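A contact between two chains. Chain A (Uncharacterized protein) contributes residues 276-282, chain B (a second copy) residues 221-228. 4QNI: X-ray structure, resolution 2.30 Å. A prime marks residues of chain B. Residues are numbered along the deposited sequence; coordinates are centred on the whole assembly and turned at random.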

# COMPACT_ATOMS: atom_id res chain seq x y z
N ASP A 276 -3.40 22.08 23.65
CA ASP A 276 -2.73 21.85 22.37
C ASP A 276 -2.59 23.19 21.65
O ASP A 276 -3.43 24.08 21.84
CB ASP A 276 -3.51 20.84 21.52
CG ASP A 276 -2.75 20.40 20.29
OD1 ASP A 276 -1.77 19.64 20.44
OD2 ASP A 276 -3.15 20.79 19.17
N ASP A 277 -1.51 23.36 20.86
CA ASP A 277 -1.27 24.61 20.12
C ASP A 277 -2.25 24.76 18.96
O ASP A 277 -2.93 25.79 18.83
CB ASP A 277 0.19 24.69 19.61
N ALA A 278 -2.34 23.69 18.13
CA ALA A 278 -3.20 23.60 16.96
C ALA A 278 -4.69 23.60 17.32
O ALA A 278 -5.41 24.47 16.84
CB ALA A 278 -2.86 22.34 16.17
N LYS A 279 -5.13 22.63 18.17
CA LYS A 279 -6.53 22.49 18.59
C LYS A 279 -6.66 22.96 20.05
O LYS A 279 -6.48 22.15 20.96
CB LYS A 279 -7.05 21.04 18.40
CG LYS A 279 -6.62 20.33 17.11
CD LYS A 279 -7.33 18.97 16.93
CE LYS A 279 -6.41 17.76 16.96
NZ LYS A 279 -7.19 16.48 16.99
N PRO A 280 -6.99 24.25 20.33
CA PRO A 280 -7.07 24.70 21.73
C PRO A 280 -8.19 24.04 22.55
O PRO A 280 -8.20 24.19 23.76
CB PRO A 280 -7.27 26.22 21.62
CG PRO A 280 -7.81 26.43 20.28
CD PRO A 280 -7.25 25.36 19.40
N TYR A 281 -9.09 23.27 21.91
CA TYR A 281 -10.12 22.51 22.64
C TYR A 281 -9.56 21.17 23.13
O TYR A 281 -10.24 20.45 23.85
CB TYR A 281 -11.36 22.26 21.78
CG TYR A 281 -11.08 21.57 20.47
CD1 TYR A 281 -10.86 20.19 20.43
CD2 TYR A 281 -11.08 22.27 19.27
CE1 TYR A 281 -10.60 19.54 19.22
CE2 TYR A 281 -10.86 21.62 18.06
CZ TYR A 281 -10.63 20.26 18.04
OH TYR A 281 -10.44 19.59 16.85
N LEU A 282 -8.37 20.80 22.66
CA LEU A 282 -7.73 19.54 22.99
C LEU A 282 -6.80 19.73 24.19
O LEU A 282 -5.97 20.64 24.21
CB LEU A 282 -7.00 18.99 21.76
CG LEU A 282 -6.32 17.64 21.88
CD1 LEU A 282 -7.34 16.50 21.95
CD2 LEU A 282 -5.32 17.43 20.73
N GLY B 221 -9.38 32.52 12.25
CA GLY B 221 -8.06 31.98 12.52
C GLY B 221 -7.83 30.49 12.34
O GLY B 221 -7.87 29.97 11.22
N ILE B 222 -7.58 29.80 13.46
CA ILE B 222 -7.25 28.37 13.50
C ILE B 222 -8.47 27.47 13.46
O ILE B 222 -8.32 26.25 13.29
CB ILE B 222 -6.37 28.04 14.73
CG1 ILE B 222 -7.07 28.46 16.04
CG2 ILE B 222 -5.01 28.69 14.57
CD1 ILE B 222 -6.51 27.88 17.16
N VAL B 223 -9.68 28.05 13.60
CA VAL B 223 -10.93 27.28 13.51
C VAL B 223 -11.04 26.74 12.09
O VAL B 223 -10.63 27.40 11.13
CB VAL B 223 -12.17 28.14 13.90
CG1 VAL B 223 -13.47 27.33 13.81
CG2 VAL B 223 -12.01 28.76 15.28
N ASP B 224 -11.53 25.52 11.95
CA ASP B 224 -11.74 24.89 10.65
C ASP B 224 -12.98 24.00 10.72
O ASP B 224 -13.68 24.00 11.75
CB ASP B 224 -10.48 24.12 10.15
CG ASP B 224 -10.04 22.90 10.97
OD1 ASP B 224 -10.92 22.23 11.58
OD2 ASP B 224 -8.83 22.58 10.95
N GLU B 225 -13.26 23.30 9.62
CA GLU B 225 -14.38 22.39 9.38
C GLU B 225 -14.55 21.29 10.43
O GLU B 225 -15.65 20.73 10.53
CB GLU B 225 -14.15 21.70 8.04
CG GLU B 225 -15.33 21.74 7.13
CD GLU B 225 -14.96 21.21 5.77
OE1 GLU B 225 -14.68 20.00 5.66
OE2 GLU B 225 -14.99 22.00 4.79
N ASP B 226 -13.47 20.89 11.12
CA ASP B 226 -13.58 19.80 12.07
C ASP B 226 -13.83 20.30 13.52
O ASP B 226 -13.89 19.49 14.44
CB ASP B 226 -12.38 18.83 11.96
CG ASP B 226 -12.39 18.01 10.66
OD1 ASP B 226 -13.49 17.82 10.07
OD2 ASP B 226 -11.31 17.56 10.25
N TYR B 227 -14.12 21.60 13.69
CA TYR B 227 -14.54 22.21 14.96
C TYR B 227 -16.05 22.06 15.08
O TYR B 227 -16.78 22.48 14.18
CB TYR B 227 -14.15 23.71 15.02
CG TYR B 227 -12.71 23.97 15.39
CD1 TYR B 227 -11.66 23.45 14.63
CD2 TYR B 227 -12.38 24.76 16.50
CE1 TYR B 227 -10.33 23.66 14.99
CE2 TYR B 227 -11.04 25.02 16.83
CZ TYR B 227 -10.03 24.46 16.08
OH TYR B 227 -8.71 24.68 16.39
N THR B 228 -16.52 21.48 16.20
CA THR B 228 -17.96 21.30 16.40
C THR B 228 -18.65 22.66 16.57
O THR B 228 -19.83 22.78 16.27
CB THR B 228 -18.25 20.37 17.60
OG1 THR B 228 -17.82 21.00 18.80
CG2 THR B 228 -17.62 18.98 17.46

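Two loops, each containing a type I turn, meet here without a shared hydrogen bond among the modelled atoms, so shape and aromatic geometry carry the contact. Their backbones come nearest at Ala278 CA and Ile222′ CA, 7.2 Å apart. Chain A supplies a type I turn from Lys279 to Leu282, closed by Leu282 N to Lys279 O at 2.9 Å. Asp276 steadies the approach to it: its OD2 accepts a hydrogen bond from Lys279 N at 2.9 Å, almost perfectly straight, while Asp276 N bonds to Leu282 O at 3.0 Å.

Along chain B, Gly221′ stays out of reach and takes a positive phi, a conformation that favours glycine. Ile222′ is the first to engage. Its CA-to-CB bond points toward chain A, and with chi1 p and chi2 t its CD1 reaches 3.5 Å from Pro280 CD, an apolar contact between a methyl tip and a proline ring; the same CD1 lies 3.6 Å from Ala278 O. Val223′ points away and makes no contact.

Asp224′ opens the second type I turn, which runs to Tyr227′. Within this stretch its OD1 accepts from Asp226′ N at 2.9 Å, and its carbonyl O accepts from Tyr227′ N at 3.1 Å. Glu225′ remains distant, and Asp226′ contributes little beyond its O, 4.2 Å from Tyr281 OH.

The turn delivers Tyr227′, whose side chain starts sideways but ends nearer chain A. Tyr281 directs its ring edge at the Tyr227′ face; Tyr281 CE2 lies 3.6 Å from Tyr227′ CZ, with centroids 4.8 Å apart and planes at 85°, so the slightly positive edge meets the electron-rich face. Pro280 sits at the Tyr227′ ring edge, its CD 3.4 Å from Tyr227′ OH. That hydroxyl also lies 3.3 Å from Ala278 O, but the angle is too poor for a hydrogen bond. The rule is economical: each chain braces its own turn, leaving proline, isoleucine and two tyrosines to interlock.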